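Local coordinates for protein Cyp101j2 (Sphingobium yanoikuyae, PDB 5KYO) that is a haem-containing cytochrome P450 monooxygenase, probably hydroxylating the monoterpene 1,8-cineole at its haem iron, at residues R321-D326 with V332-G337. Numbering follows the deposited sequence.
With HEM (protoporphyrin IX containing Fe), chain G.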
loop_
_atom_site.group_PDB
_atom_site.type_symbol
_atom_site.label_atom_id
_atom_site.label_comp_id
_atom_site.label_asym_id
_atom_site.label_seq_id
_atom_site.Cartn_x
_atom_site.Cartn_y
_atom_site.Cartn_z
ATOM N N ARG A 321 -1.677 15.063 -1.997
ATOM C CA ARG A 321 -2.741 15.897 -1.436
ATOM C C ARG A 321 -3.010 17.116 -2.334
ATOM O O ARG A 321 -2.121 17.600 -3.032
ATOM C CB ARG A 321 -2.383 16.370 -0.021
ATOM C CG ARG A 321 -2.233 15.264 1.036
ATOM C CD ARG A 321 -3.567 14.730 1.510
ATOM N NE ARG A 321 -3.398 13.706 2.538
ATOM C CZ ARG A 321 -3.128 12.427 2.280
ATOM N NH1 ARG A 321 -3.000 12.011 1.027
ATOM N NH2 ARG A 321 -2.993 11.566 3.271
ATOM N N GLU A 322 -4.252 17.591 -2.327
ATOM C CA GLU A 322 -4.609 18.780 -3.088
ATOM C C GLU A 322 -4.618 20.018 -2.205
ATOM O O GLU A 322 -5.128 20.011 -1.097
ATOM C CB GLU A 322 -5.984 18.606 -3.749
ATOM C CG GLU A 322 -6.459 19.828 -4.508
ATOM C CD GLU A 322 -7.745 19.583 -5.274
ATOM O OE1 GLU A 322 -8.289 18.466 -5.192
ATOM O OE2 GLU A 322 -8.205 20.510 -5.970
ATOM N N VAL A 323 -4.062 21.101 -2.719
ATOM C CA VAL A 323 -4.149 22.373 -2.032
ATOM C C VAL A 323 -5.486 23.025 -2.383
ATOM O O VAL A 323 -5.829 23.151 -3.561
ATOM C CB VAL A 323 -2.985 23.273 -2.419
ATOM C CG1 VAL A 323 -3.122 24.621 -1.772
ATOM C CG2 VAL A 323 -1.656 22.621 -2.001
ATOM N N LEU A 324 -6.258 23.403 -1.370
ATOM C CA LEU A 324 -7.576 23.966 -1.626
ATOM C C LEU A 324 -7.549 25.497 -1.654
ATOM O O LEU A 324 -8.357 26.120 -2.344
ATOM C CB LEU A 324 -8.584 23.475 -0.584
ATOM C CG LEU A 324 -8.618 21.972 -0.288
ATOM C CD1 LEU A 324 -9.797 21.653 0.619
ATOM C CD2 LEU A 324 -8.673 21.159 -1.574
ATOM N N ARG A 325 -6.616 26.093 -0.914
ATOM C CA ARG A 325 -6.481 27.549 -0.844
ATOM C C ARG A 325 -5.048 28.000 -1.114
ATOM O O ARG A 325 -4.107 27.277 -0.806
ATOM C CB ARG A 325 -6.907 28.059 0.531
ATOM C CG ARG A 325 -8.379 27.914 0.847
ATOM C CD ARG A 325 -8.682 28.452 2.237
ATOM N NE ARG A 325 -8.032 27.667 3.285
ATOM C CZ ARG A 325 -6.926 28.038 3.924
ATOM N NH1 ARG A 325 -6.332 29.185 3.619
ATOM N NH2 ARG A 325 -6.409 27.257 4.865
ATOM N N ASP A 326 -4.880 29.196 -1.671
ATOM C CA ASP A 326 -3.549 29.787 -1.786
ATOM C C ASP A 326 -2.876 29.787 -0.415
ATOM O O ASP A 326 -3.423 30.322 0.546
ATOM C CB ASP A 326 -3.622 31.213 -2.342
ATOM C CG ASP A 326 -3.986 31.257 -3.816
ATOM O OD1 ASP A 326 -4.501 30.250 -4.352
ATOM O OD2 ASP A 326 -3.764 32.319 -4.437
ATOM N N VAL A 332 7.469 29.012 -0.528
ATOM C CA VAL A 332 6.861 29.230 -1.833
ATOM C C VAL A 332 5.371 29.487 -1.682
ATOM O O VAL A 332 4.809 29.327 -0.597
ATOM C CB VAL A 332 7.075 28.034 -2.791
ATOM C CG1 VAL A 332 8.541 27.831 -3.065
ATOM C CG2 VAL A 332 6.438 26.755 -2.230
ATOM N N LEU A 333 4.744 29.905 -2.774
ATOM C CA LEU A 333 3.302 30.086 -2.801
ATOM C C LEU A 333 2.636 28.893 -3.469
ATOM O O LEU A 333 2.817 28.654 -4.668
ATOM C CB LEU A 333 2.919 31.375 -3.535
ATOM C CG LEU A 333 1.418 31.687 -3.551
ATOM C CD1 LEU A 333 0.894 31.944 -2.142
ATOM C CD2 LEU A 333 1.107 32.862 -4.472
ATOM N N LEU A 334 1.869 28.145 -2.685
ATOM C CA LEU A 334 1.078 27.045 -3.211
ATOM C C LEU A 334 -0.281 27.534 -3.685
ATOM O O LEU A 334 -1.141 27.874 -2.873
ATOM C CB LEU A 334 0.880 25.961 -2.153
ATOM C CG LEU A 334 2.126 25.396 -1.491
ATOM C CD1 LEU A 334 1.713 24.230 -0.592
ATOM C CD2 LEU A 334 3.110 24.972 -2.559
ATOM N N LYS A 335 -0.476 27.555 -4.999
ATOM C CA LYS A 335 -1.735 28.011 -5.565
ATOM C C LYS A 335 -2.842 27.036 -5.201
ATOM O O LYS A 335 -2.580 25.857 -4.953
ATOM C CB LYS A 335 -1.627 28.153 -7.085
ATOM C CG LYS A 335 -0.806 29.348 -7.563
ATOM C CD LYS A 335 -0.888 29.492 -9.089
ATOM C CE LYS A 335 -0.193 30.766 -9.575
ATOM N NZ LYS A 335 -0.092 30.841 -11.063
ATOM N N ALA A 336 -4.077 27.519 -5.151
ATOM C CA ALA A 336 -5.205 26.614 -5.009
ATOM C C ALA A 336 -5.221 25.692 -6.218
ATOM O O ALA A 336 -4.992 26.143 -7.347
ATOM C CB ALA A 336 -6.524 27.381 -4.889
ATOM N N GLY A 337 -5.462 24.403 -5.977
ATOM C CA GLY A 337 -5.477 23.402 -7.034
ATOM C C GLY A 337 -4.118 22.740 -7.226
ATOM O O GLY A 337 -3.977 21.821 -8.033
HETATM C CHA HEM G . -4.847 3.609 3.559
HETATM C CHB HEM G . -0.499 1.508 3.041
HETATM C CHC HEM G . -2.609 -2.878 3.487
HETATM C CHD HEM G . -6.941 -0.798 3.039
HETATM C C1A HEM G . -3.485 3.460 3.449
HETATM C C2A HEM G . -2.482 4.518 3.446
HETATM C C3A HEM G . -1.278 3.926 3.285
HETATM C C4A HEM G . -1.473 2.487 3.199
HETATM C CMA HEM G . 0.089 4.653 3.242
HETATM C CAA HEM G . -2.708 6.050 3.597
HETATM C CBA HEM G . -3.132 6.710 2.288
HETATM C CGA HEM G . -3.230 8.208 2.464
HETATM O O1A HEM G . -2.194 8.858 2.782
HETATM O O2A HEM G . -4.340 8.771 2.276
HETATM C C1B HEM G . -0.693 0.138 3.172
HETATM C C2B HEM G . 0.351 -0.880 3.253
HETATM C C3B HEM G . -0.241 -2.087 3.366
HETATM C C4B HEM G . -1.667 -1.874 3.366
HETATM C CMB HEM G . 1.879 -0.620 3.209
HETATM C CAB HEM G . 0.377 -3.511 3.493
HETATM C CBB HEM G . 1.675 -3.797 3.628
HETATM C C1C HEM G . -3.967 -2.693 3.440
HETATM C C2C HEM G . -4.973 -3.724 3.610
HETATM C C3C HEM G . -6.174 -3.144 3.471
HETATM C C4C HEM G . -5.957 -1.729 3.233
HETATM C CMC HEM G . -4.628 -5.206 3.867
HETATM C CAC HEM G . -7.589 -3.739 3.550
HETATM C CBC HEM G . -7.890 -4.979 3.943
HETATM C C1D HEM G . -6.792 0.568 3.097
HETATM C C2D HEM G . -7.862 1.541 2.947
HETATM C C3D HEM G . -7.196 2.885 3.130
HETATM C C4D HEM G . -5.797 2.629 3.352
HETATM C CMD HEM G . -9.384 1.365 2.690
HETATM C CAD HEM G . -7.904 4.255 3.056
HETATM C CBD HEM G . -8.088 4.856 4.450
HETATM C CGD HEM G . -8.786 6.197 4.307
HETATM O O1D HEM G . -9.790 6.460 5.017
HETATM O O2D HEM G . -8.333 6.996 3.449
HETATM N NA HEM G . -2.826 2.241 3.301
HETATM N NB HEM G . -1.904 -0.520 3.242
HETATM N NC HEM G . -4.598 -1.490 3.225
HETATM N ND HEM G . -5.604 1.250 3.320
HETATM FE FE HEM G . -3.727 0.389 3.444
#
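The end of strand 318-323 in the mixed beta-sheet of this cytochrome P450, with the loop that follows, meets the chain returning from the two-stranded hairpin 327-329/332-334, and two backbone N-H groups join them. Gly337 N donates a nearly straight bond to Val323 O (2.7 Å). Ala336 N reaches Asp326 OD1 at 2.9 Å, on the anti side of the carboxylate and 31° out of its plane. Asp326 CG, anti to its own carbonyl carbon (chi1 -72°), brings OD1 to that N-H; Asp326 CA adds a C-H...O contact to Leu334 O at 3.3 Å. Val323 CG2 packs on Leu334 CD1 (4.0 Å), the two side chains crossing at about a right angle, and Val323 CG1 rests on Lys335 O. Glu322 OE2 lies near Gly337 CA but pairs with Lys111. The Arg321 chain bends at chi2 (-77°), and NH2 donates a nearly straight hydrogen bond to haem propionate O1A (2.9 Å), at the guanidinium edge and in its plane; NH2 also donates to Met96 O. A leucine in place of Arg321 would probably leave the propionate without this cationic partner and Met96 O without this donor. Thus one amide-carbonyl and one amide-carboxylate bond tie strand end and loop to the chain leaving 332-334, while Arg321 holds the haem through a bond probably strengthened by opposite charges.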